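Side-chain contacts in deoxyhypusine hydroxylase (Homo sapiens, PDB 4D50), which catalyses the iron-dependent hydroxylation of deoxyhypusine in the translation factor eIF5A, the second and last step in forming hypusine: residues M6-E9 against Q10-A14; A28-R31 against A32-L36; L58-H61 against E62-Y65; C278-A281 against L282-E286. All blocks are in the same frame, centred on the assembly; numbering follows the deposited sequence.

Contact 1. Residues M6-E9 against Q10-A14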
loop_
_atom_site.group_PDB
_atom_site.type_symbol
_atom_site.label_atom_id
_atom_site.label_comp_id
_atom_site.label_asym_id
_atom_site.label_seq_id
_atom_site.Cartn_x
_atom_site.Cartn_y
_atom_site.Cartn_z
ATOM N N MET A 6 6.743 -23.568 19.504
ATOM C CA MET A 6 5.925 -24.631 18.920
ATOM C C MET A 6 4.515 -24.102 18.652
ATOM O O MET A 6 3.955 -24.348 17.614
ATOM C CB MET A 6 5.874 -25.867 19.859
ATOM C CG MET A 6 4.963 -27.030 19.416
ATOM S SD MET A 6 4.690 -28.302 20.699
ATOM C CE MET A 6 3.692 -29.548 19.831
ATOM N N VAL A 7 3.922 -23.456 19.643
ATOM C CA VAL A 7 2.554 -22.955 19.549
ATOM C C VAL A 7 2.494 -21.902 18.417
ATOM O O VAL A 7 1.615 -21.929 17.602
ATOM C CB VAL A 7 2.115 -22.325 20.853
ATOM C CG1 VAL A 7 0.758 -21.640 20.737
ATOM C CG2 VAL A 7 2.072 -23.383 21.923
ATOM N N THR A 8 3.468 -21.015 18.366
ATOM C CA THR A 8 3.391 -19.989 17.385
ATOM C C THR A 8 3.500 -20.605 15.986
ATOM O O THR A 8 2.787 -20.197 15.055
ATOM C CB THR A 8 4.494 -18.960 17.617
ATOM O OG1 THR A 8 4.432 -18.517 18.987
ATOM C CG2 THR A 8 4.277 -17.787 16.660
ATOM N N GLU A 9 4.394 -21.577 15.785
ATOM C CA GLU A 9 4.487 -22.152 14.440
ATOM C C GLU A 9 3.239 -22.986 14.050
ATOM O O GLU A 9 2.849 -22.979 12.881
ATOM C CB GLU A 9 5.844 -22.848 14.195
ATOM C CG GLU A 9 7.072 -21.879 14.209
ATOM C CD GLU A 9 6.925 -20.561 13.393
ATOM O OE1 GLU A 9 6.614 -20.599 12.187
ATOM O OE2 GLU A 9 7.111 -19.446 13.950
ATOM N N GLN A 10 2.600 -23.654 15.011
ATOM C CA GLN A 10 1.290 -24.250 14.783
ATOM C C GLN A 10 0.290 -23.191 14.299
ATOM O O GLN A 10 -0.454 -23.422 13.325
ATOM C CB GLN A 10 0.719 -24.874 16.064
ATOM C CG GLN A 10 1.390 -26.178 16.505
ATOM C CD GLN A 10 0.622 -26.931 17.598
ATOM O OE1 GLN A 10 -0.282 -26.422 18.237
ATOM N NE2 GLN A 10 1.017 -28.163 17.822
ATOM N N GLU A 11 0.239 -22.054 14.988
ATOM C CA GLU A 11 -0.761 -21.024 14.646
ATOM C C GLU A 11 -0.449 -20.427 13.265
ATOM O O GLU A 11 -1.347 -20.176 12.407
ATOM C CB GLU A 11 -0.818 -19.932 15.707
ATOM C CG GLU A 11 -1.438 -20.374 17.021
ATOM C CD GLU A 11 -2.762 -21.094 16.764
ATOM O OE1 GLU A 11 -3.636 -20.503 16.089
ATOM O OE2 GLU A 11 -2.889 -22.265 17.189
ATOM N N VAL A 12 0.824 -20.194 13.019
ATOM C CA VAL A 12 1.249 -19.820 11.669
ATOM C C VAL A 12 0.758 -20.749 10.521
ATOM O O VAL A 12 0.344 -20.291 9.448
ATOM C CB VAL A 12 2.787 -19.637 11.605
ATOM C CG1 VAL A 12 3.276 -19.498 10.170
ATOM C CG2 VAL A 12 3.227 -18.415 12.402
ATOM N N ASP A 13 0.844 -22.060 10.706
ATOM C CA ASP A 13 0.493 -22.998 9.642
ATOM C C ASP A 13 -0.993 -23.048 9.441
ATOM O O ASP A 13 -1.499 -23.135 8.319
ATOM C CB ASP A 13 1.030 -24.384 9.997
ATOM C CG ASP A 13 2.525 -24.429 9.953
ATOM O OD1 ASP A 13 3.143 -23.520 9.319
ATOM O OD2 ASP A 13 3.111 -25.366 10.567
ATOM N N ALA A 14 -1.703 -22.902 10.538
ATOM C CA ALA A 14 -3.166 -22.849 10.550
ATOM C C ALA A 14 -3.692 -21.629 9.835
ATOM O O ALA A 14 -4.594 -21.747 8.992
ATOM C CB ALA A 14 -3.657 -22.826 11.975
HETATM O O HOH W 1 5.866 -22.235 10.534
#
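Near the start of the N-terminal helix 3-20, Glu9 and Asp13 sit one turn apart, tied by the backbone bond from Asp13 N to Glu9 O (3.1 Å). A water donates to Asp13 OD1 at 3.2 Å; it also lies beside Glu9 OE1, but too close for an ordinary hydrogen bond, so that half of the bridge is doubtful. The carboxylate oxygens themselves stay apart, OE1 of Glu9 being 5.4 Å from OD1 of Asp13. Glu9 reaches this position by a bend at chi2 (-46°), which also lays OE1 alongside Val12, 4.0 Å from its CB. Asp13 OD1 has a second partner in Trp47 NE1, so the aspartate ties the helix to helix 42-50. Across the backbone, Val12 N donates to Thr8 O (2.8 Å), and CG2 of Val12 rests 3.2 Å from the same oxygen, while the valine packs on Leu36 and Leu39 of helix 26-39. The extended Met6 brings its terminal CE to 3.6 Å from Gln10 NE2, the two chains crossing at a slant. Glu9 also touches a bound guanidine. The pattern is that of an amphipathic terminal helix in an alpha-helical repeat fold: Val12 turned inward onto helix 26-39, mostly polar chains outside.

Contact 2. Residues A28-R31 against A32-L36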
loop_
_atom_site.group_PDB
_atom_site.type_symbol
_atom_site.label_atom_id
_atom_site.label_comp_id
_atom_site.label_asym_id
_atom_site.label_seq_id
_atom_site.Cartn_x
_atom_site.Cartn_y
_atom_site.Cartn_z
ATOM N N ALA A 28 -11.610 -13.100 5.346
ATOM C CA ALA A 28 -10.934 -14.107 6.172
ATOM C C ALA A 28 -9.499 -14.353 5.743
ATOM O O ALA A 28 -8.609 -14.524 6.558
ATOM C CB ALA A 28 -11.688 -15.418 6.123
ATOM N N ARG A 29 -9.273 -14.326 4.446
ATOM C CA ARG A 29 -7.937 -14.441 3.945
ATOM C C ARG A 29 -7.176 -13.147 4.197
ATOM O O ARG A 29 -5.984 -13.202 4.471
ATOM C CB ARG A 29 -7.986 -14.785 2.483
ATOM C CG ARG A 29 -8.807 -16.075 2.138
ATOM C CD ARG A 29 -8.919 -16.260 0.643
ATOM N NE ARG A 29 -7.677 -16.709 0.065
ATOM C CZ ARG A 29 -7.393 -16.819 -1.210
ATOM N NH1 ARG A 29 -8.302 -16.539 -2.141
ATOM N NH2 ARG A 29 -6.218 -17.261 -1.609
ATOM N N PHE A 30 -7.835 -11.971 4.211
ATOM C CA PHE A 30 -7.109 -10.729 4.603
ATOM C C PHE A 30 -6.694 -10.730 6.021
ATOM O O PHE A 30 -5.582 -10.347 6.385
ATOM C CB PHE A 30 -7.946 -9.459 4.316
ATOM C CG PHE A 30 -7.716 -8.917 2.953
ATOM C CD1 PHE A 30 -8.121 -9.633 1.851
ATOM C CD2 PHE A 30 -7.061 -7.708 2.775
ATOM C CE1 PHE A 30 -7.907 -9.154 0.577
ATOM C CE2 PHE A 30 -6.809 -7.251 1.505
ATOM C CZ PHE A 30 -7.244 -7.970 0.403
ATOM N N ARG A 31 -7.586 -11.218 6.860
ATOM C CA ARG A 31 -7.321 -11.332 8.276
ATOM C C ARG A 31 -6.167 -12.244 8.495
ATOM O O ARG A 31 -5.294 -11.911 9.295
ATOM C CB ARG A 31 -8.525 -11.917 9.033
ATOM C CG ARG A 31 -9.539 -10.887 9.353
ATOM C CD ARG A 31 -10.799 -11.532 9.944
ATOM N NE ARG A 31 -11.901 -10.604 9.743
ATOM C CZ ARG A 31 -12.027 -9.452 10.405
ATOM N NH1 ARG A 31 -11.164 -9.108 11.368
ATOM N NH2 ARG A 31 -13.034 -8.642 10.119
ATOM N N ALA A 32 -6.134 -13.362 7.799
ATOM C CA ALA A 32 -4.969 -14.311 7.915
ATOM C C ALA A 32 -3.671 -13.639 7.505
ATOM O O ALA A 32 -2.614 -13.759 8.134
ATOM C CB ALA A 32 -5.225 -15.535 7.082
ATOM N N LEU A 33 -3.723 -12.979 6.354
ATOM C CA LEU A 33 -2.565 -12.294 5.838
ATOM C C LEU A 33 -1.983 -11.277 6.808
ATOM O O LEU A 33 -0.807 -11.268 7.037
ATOM C CB LEU A 33 -2.897 -11.572 4.510
ATOM C CG LEU A 33 -1.807 -10.634 3.958
ATOM C CD1 LEU A 33 -0.498 -11.390 3.640
ATOM C CD2 LEU A 33 -2.327 -9.893 2.729
ATOM N N PHE A 34 -2.796 -10.348 7.358
ATOM C CA PHE A 34 -2.288 -9.384 8.269
ATOM C C PHE A 34 -1.852 -9.976 9.599
ATOM O O PHE A 34 -0.910 -9.491 10.210
ATOM C CB PHE A 34 -3.250 -8.199 8.393
ATOM C CG PHE A 34 -3.178 -7.322 7.181
ATOM C CD1 PHE A 34 -2.036 -6.504 6.942
ATOM C CD2 PHE A 34 -4.183 -7.333 6.261
ATOM C CE1 PHE A 34 -1.910 -5.744 5.794
ATOM C CE2 PHE A 34 -4.052 -6.567 5.096
ATOM C CZ PHE A 34 -2.925 -5.794 4.884
ATOM N N THR A 35 -2.426 -11.092 9.983
ATOM C CA THR A 35 -1.905 -11.744 11.172
ATOM C C THR A 35 -0.496 -12.284 10.859
ATOM O O THR A 35 0.410 -12.096 11.668
ATOM C CB THR A 35 -2.865 -12.843 11.636
ATOM O OG1 THR A 35 -4.136 -12.224 11.878
ATOM C CG2 THR A 35 -2.379 -13.573 12.936
ATOM N N LEU A 36 -0.314 -12.951 9.741
ATOM C CA LEU A 36 1.001 -13.446 9.376
ATOM C C LEU A 36 1.997 -12.348 9.263
ATOM O O LEU A 36 3.160 -12.567 9.570
ATOM C CB LEU A 36 0.980 -14.238 8.098
ATOM C CG LEU A 36 0.208 -15.555 8.125
ATOM C CD1 LEU A 36 0.127 -16.134 6.709
ATOM C CD2 LEU A 36 0.907 -16.569 9.040
#
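Phe30 and Phe34, one turn apart on helix 26-39, run side by side and point the same way, an i to i+4 aromatic pair in this HEAT-like helical repeat fold. Their contact is through ring carbons at the margins: CD2 of Phe30 lies 4.0 Å from CE2 of Phe34, in the plane of the Phe34 ring and at its edge. Phe34 CD2 also comes to 3.3 Å from the carbonyl oxygen of Phe30. That oxygen is the acceptor for Phe34 N at 3.0 Å, with an N-H...O angle of 172°, so backbone and ring of Phe34 both settle against the same carbonyl. With CG anti to the carbonyl carbon (chi1 -75°), the Phe34 ring leans back over the preceding turn.

Further out, both rings press on Glu62 of helix 57-70, and Leu33 covers the same glutamate while its CB rests on the carbonyls of Arg29 and Phe30. Phe30 also packs on Met284 of helix 272-289, and its side chain is about 6 Å from that of the iron ligand His61, so Phe30 lies just beyond the first-shell ligand, about 9 Å from the iron. Arg29 leaves the helix in another direction, held by a salt bridge to Asp54 and a hydrogen bond to Leu19 O, while Ala32 and Leu36 turn to Ile15 of helix 3-20. One turn on from Arg31, Thr35 folds back: its OG1 donates to Arg31 O at 2.8 Å, and its backbone N reaches the same oxygen from the opposite face of the carbonyl plane at 3.1 Å.

Contact 3. Residues L58-H61 against E62-Y65. With FE (Fe (III) ion), chain D; PER (peroxide ion), chain E.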
loop_
_atom_site.group_PDB
_atom_site.type_symbol
_atom_site.label_atom_id
_atom_site.label_comp_id
_atom_site.label_asym_id
_atom_site.label_seq_id
_atom_site.Cartn_x
_atom_site.Cartn_y
_atom_site.Cartn_z
ATOM N N LEU A 58 -6.113 -7.781 -6.112
ATOM C CA LEU A 58 -6.228 -7.130 -4.781
ATOM C C LEU A 58 -5.480 -7.949 -3.715
ATOM O O LEU A 58 -4.566 -7.437 -3.034
ATOM C CB LEU A 58 -7.668 -6.936 -4.329
ATOM C CG LEU A 58 -7.756 -6.241 -2.978
ATOM C CD1 LEU A 58 -7.274 -4.797 -3.055
ATOM C CD2 LEU A 58 -9.183 -6.204 -2.435
ATOM N N LEU A 59 -5.793 -9.233 -3.635
ATOM C CA LEU A 59 -5.113 -10.034 -2.617
ATOM C C LEU A 59 -3.614 -10.091 -2.910
ATOM O O LEU A 59 -2.805 -9.856 -2.043
ATOM C CB LEU A 59 -5.731 -11.434 -2.520
ATOM C CG LEU A 59 -5.094 -12.294 -1.429
ATOM C CD1 LEU A 59 -5.233 -11.782 -0.016
ATOM C CD2 LEU A 59 -5.734 -13.715 -1.556
ATOM N N LYS A 60 -3.228 -10.357 -4.163
ATOM C CA LYS A 60 -1.812 -10.544 -4.486
ATOM C C LYS A 60 -0.935 -9.317 -4.200
ATOM O O LYS A 60 0.182 -9.432 -3.711
ATOM C CB LYS A 60 -1.634 -10.939 -5.931
ATOM C CG LYS A 60 -2.022 -12.375 -6.258
ATOM C CD LYS A 60 -1.622 -12.751 -7.688
ATOM C CE LYS A 60 -2.490 -12.070 -8.707
ATOM N NZ LYS A 60 -2.309 -12.567 -10.087
ATOM N N HIS A 61 -1.465 -8.159 -4.465
ATOM C CA HIS A 61 -0.735 -6.926 -4.196
ATOM C C HIS A 61 -0.635 -6.651 -2.698
ATOM O O HIS A 61 0.404 -6.138 -2.236
ATOM C CB HIS A 61 -1.289 -5.790 -5.045
ATOM C CG HIS A 61 -2.091 -4.787 -4.277
ATOM N ND1 HIS A 61 -3.260 -5.103 -3.628
ATOM C CD2 HIS A 61 -1.834 -3.480 -4.019
ATOM C CE1 HIS A 61 -3.743 -3.991 -3.065
ATOM N NE2 HIS A 61 -2.865 -3.006 -3.258
ATOM N N GLU A 62 -1.615 -7.097 -1.909
ATOM C CA GLU A 62 -1.527 -6.982 -0.418
ATOM C C GLU A 62 -0.405 -7.939 0.132
ATOM O O GLU A 62 0.310 -7.648 1.114
ATOM C CB GLU A 62 -2.854 -7.314 0.190
ATOM C CG GLU A 62 -3.296 -6.480 1.378
ATOM C CD GLU A 62 -3.728 -5.087 0.948
ATOM O OE1 GLU A 62 -4.559 -4.942 0.030
ATOM O OE2 GLU A 62 -3.109 -4.144 1.462
ATOM N N LEU A 63 -0.298 -9.078 -0.509
ATOM C CA LEU A 63 0.775 -10.008 -0.149
ATOM C C LEU A 63 2.061 -9.287 -0.274
ATOM O O LEU A 63 2.971 -9.416 0.570
ATOM C CB LEU A 63 0.813 -11.237 -1.029
ATOM C CG LEU A 63 -0.476 -12.049 -1.199
ATOM C CD1 LEU A 63 -0.246 -13.107 -2.237
ATOM C CD2 LEU A 63 -0.853 -12.673 0.100
ATOM N N ALA A 64 2.245 -8.676 -1.436
ATOM C CA ALA A 64 3.549 -7.996 -1.665
ATOM C C ALA A 64 3.716 -6.839 -0.688
ATOM O O ALA A 64 4.832 -6.652 -0.158
ATOM C CB ALA A 64 3.669 -7.453 -3.101
ATOM N N TYR A 65 2.684 -6.052 -0.442
ATOM C CA TYR A 65 2.781 -4.978 0.526
ATOM C C TYR A 65 3.229 -5.451 1.907
ATOM O O TYR A 65 4.151 -4.930 2.513
ATOM C CB TYR A 65 1.435 -4.276 0.662
ATOM C CG TYR A 65 1.337 -3.212 1.711
ATOM C CD1 TYR A 65 1.930 -1.967 1.542
ATOM C CD2 TYR A 65 0.775 -3.503 2.960
ATOM C CE1 TYR A 65 1.854 -0.985 2.549
ATOM C CE2 TYR A 65 0.649 -2.539 3.932
ATOM C CZ TYR A 65 1.262 -1.318 3.763
ATOM O OH TYR A 65 1.101 -0.406 4.734
HETATM FE FE FE D . -3.368 -0.729 -3.211
HETATM O O1 PER E . -1.570 -0.636 -5.317
HETATM O O2 PER E . -3.083 -0.338 -5.338
HETATM O O HOH W 2 -1.199 -0.025 -2.530
HETATM O O HOH W 3 -3.698 -0.930 -1.087
#
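His61, an iron ligand on helix 57-70, packs against Glu62 and the carbonyl of Leu58. Its CB lies 3.4 Å from Glu62 N, and an unusual chi1 of 107° swings the ring back along the helix. ND1 donates to Leu58 O at 2.7 Å, in the carbonyl plane and on a lone pair, with the oxygen only 9° out of the ring plane. The same oxygen takes the backbone N-H of Glu62 at 3.2 Å, so two donors grip it. CE1 meets Glu62 OE1 at 3.3 Å; the carboxylate, on a chain bent at chi2, has its plane 77° from the ring. CD2, across the ring, comes to 3.1 Å from peroxide O1. At the tip, NE2 binds the iron at 2.3 Å; peroxide O2, two waters, His245 and Glu246 complete its ligands. The carboxylate of Glu249 lies close to that of Glu62, and the His245 ring meets that of His61 nearly at right angles. Because ND1 is a donor, NE2 is left to give its lone pair to the metal. The ND1 bond and the iron together hold the ring's rotation, and a helix carbonyl accepting from ND1 would probably make NE2 a stronger electron donor to the iron(III) that carries the peroxide.

Contact 4. Residues C278-A281 against L282-E286. With GAI (guanidine), chain F.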
loop_
_atom_site.group_PDB
_atom_site.type_symbol
_atom_site.label_atom_id
_atom_site.label_comp_id
_atom_site.label_asym_id
_atom_site.label_seq_id
_atom_site.Cartn_x
_atom_site.Cartn_y
_atom_site.Cartn_z
ATOM N N CYS A 278 -14.346 -2.804 -1.811
ATOM C CA CYS A 278 -15.570 -2.407 -1.115
ATOM C C CYS A 278 -16.133 -3.506 -0.178
ATOM O O CYS A 278 -16.549 -3.234 0.959
ATOM C CB CYS A 278 -16.639 -1.946 -2.154
ATOM S SG CYS A 278 -16.275 -0.491 -3.075
ATOM N N GLU A 279 -16.130 -4.742 -0.660
ATOM C CA GLU A 279 -16.420 -5.945 0.120
ATOM C C GLU A 279 -15.667 -6.126 1.413
ATOM O O GLU A 279 -16.264 -6.246 2.487
ATOM C CB GLU A 279 -16.216 -7.191 -0.750
ATOM C CG GLU A 279 -16.414 -8.531 0.025
ATOM C CD GLU A 279 -16.108 -9.781 -0.784
ATOM O OE1 GLU A 279 -15.897 -9.706 -2.000
ATOM O OE2 GLU A 279 -16.039 -10.875 -0.189
ATOM N N VAL A 280 -14.348 -6.088 1.316
ATOM C CA VAL A 280 -13.487 -6.199 2.444
ATOM C C VAL A 280 -13.744 -5.047 3.429
ATOM O O VAL A 280 -13.837 -5.299 4.639
ATOM C CB VAL A 280 -12.006 -6.302 1.996
ATOM C CG1 VAL A 280 -11.053 -6.231 3.177
ATOM C CG2 VAL A 280 -11.819 -7.628 1.247
ATOM N N ALA A 281 -13.889 -3.814 2.927
ATOM C CA ALA A 281 -14.099 -2.635 3.793
ATOM C C ALA A 281 -15.422 -2.775 4.565
ATOM O O ALA A 281 -15.445 -2.585 5.814
ATOM C CB ALA A 281 -14.064 -1.332 2.992
ATOM N N LEU A 282 -16.468 -3.157 3.840
ATOM C CA LEU A 282 -17.779 -3.351 4.476
ATOM C C LEU A 282 -17.743 -4.505 5.448
ATOM O O LEU A 282 -18.307 -4.392 6.518
ATOM C CB LEU A 282 -18.862 -3.518 3.432
ATOM C CG LEU A 282 -19.144 -2.254 2.587
ATOM C CD1 LEU A 282 -19.934 -2.556 1.340
ATOM C CD2 LEU A 282 -19.781 -1.094 3.366
ATOM N N ASP A 283 -17.094 -5.623 5.083
ATOM C CA ASP A 283 -16.968 -6.766 5.971
ATOM C C ASP A 283 -16.229 -6.427 7.229
ATOM O O ASP A 283 -16.597 -6.916 8.275
ATOM C CB ASP A 283 -16.313 -7.992 5.308
ATOM C CG ASP A 283 -17.220 -8.688 4.274
ATOM O OD1 ASP A 283 -18.399 -8.370 4.108
ATOM O OD2 ASP A 283 -16.688 -9.519 3.525
ATOM N N MET A 284 -15.251 -5.528 7.159
ATOM C CA MET A 284 -14.517 -5.177 8.380
ATOM C C MET A 284 -15.393 -4.356 9.304
ATOM O O MET A 284 -15.331 -4.488 10.514
ATOM C CB MET A 284 -13.205 -4.476 8.062
ATOM C CG MET A 284 -12.276 -5.358 7.228
ATOM S SD MET A 284 -11.779 -6.905 7.989
ATOM C CE MET A 284 -10.938 -7.804 6.657
ATOM N N TYR A 285 -16.196 -3.481 8.718
ATOM C CA TYR A 285 -17.127 -2.677 9.520
ATOM C C TYR A 285 -18.140 -3.579 10.209
ATOM O O TYR A 285 -18.405 -3.406 11.411
ATOM C CB TYR A 285 -17.836 -1.637 8.697
ATOM C CG TYR A 285 -18.917 -0.940 9.489
ATOM C CD1 TYR A 285 -18.594 -0.138 10.541
ATOM C CD2 TYR A 285 -20.277 -1.200 9.243
ATOM C CE1 TYR A 285 -19.571 0.464 11.307
ATOM C CE2 TYR A 285 -21.266 -0.620 10.015
ATOM C CZ TYR A 285 -20.899 0.221 11.026
ATOM O OH TYR A 285 -21.838 0.846 11.793
ATOM N N GLU A 286 -18.704 -4.534 9.455
ATOM C CA GLU A 286 -19.595 -5.516 10.039
ATOM C C GLU A 286 -18.904 -6.303 11.155
ATOM O O GLU A 286 -19.515 -6.561 12.185
ATOM C CB GLU A 286 -20.159 -6.485 8.981
ATOM C CG GLU A 286 -21.098 -5.848 7.951
ATOM C CD GLU A 286 -22.230 -5.038 8.559
ATOM O OE1 GLU A 286 -22.859 -5.585 9.460
ATOM O OE2 GLU A 286 -22.473 -3.855 8.178
HETATM C C GAI F . -20.472 -6.447 3.031
HETATM N N1 GAI F . -20.379 -6.598 4.290
HETATM N N2 GAI F . -21.577 -5.925 2.557
HETATM N N3 GAI F . -19.498 -6.751 2.172
HETATM O O HOH W 4 -18.538 -10.542 2.018
#
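Asp283 and Glu279, a turn apart on helix 272-289, lie athwart each other, their carboxylate planes 77° apart. Glu279 is fully extended, its CG anti to the backbone N, while Asp283 turns the other way, CG anti to its carbonyl carbon (chi1 -72°), and leans back over the preceding turn. Its OD2 thereby lies 3.6 Å from the CG methylene of Glu279 and 4.0 Å from Glu279 OE2, a pair of like charges. A water donates to Asp283 OD2 at 2.6 Å and weakly to Glu279 OE2. The other oxygen, OD1, accepts from N1 of a bound guanidine at 2.7 Å and, more weakly, from its N3; N3 also makes a weak bond to Glu279 O. The guanidine, presumably protonated, would offset part of the negative charge. Leu282 floors the site, its CB 3.4 Å from the guanidine carbon, and Glu286 CG lies beside N1.

On another flank Met284 and Val280 lie side by side. With CG beside the backbone N and a bend at chi2 (-61°), the methionine folds back, so that CG sits 3.0 Å from Val280 O and the terminal CE reaches Val280 CG1 at 3.8 Å. Those two residues face helix 26-39, Val280 on Leu26 and Met284 on Gln27 and Arg31, whereas Cys278, Ala281 and Tyr285 pack on helix 257-265, setting this last helix between the two.

The four contacts follow one another along the chain on helices 3-20, 26-39, 57-70 and 272-289, all within an all-helical fold. Contacts 1 and 2 have centres 14 Å apart and meet where Val12 O touches Leu36 CD2. The centre of contact 2 is about 11 Å from that of contact 3, which it touches through Arg29 CZ on Leu59 CD2 (3.5 Å) among others, and about 14 Å from that of contact 4, which it meets chiefly through Met284. Contacts 3 and 4 do not touch, their nearest atoms being about 5 Å apart. Helix 26-39 thus lies between the first helix and the last; contact 2 packs next to the helix that carries the iron ligand His61, while contact 1 stays at the periphery.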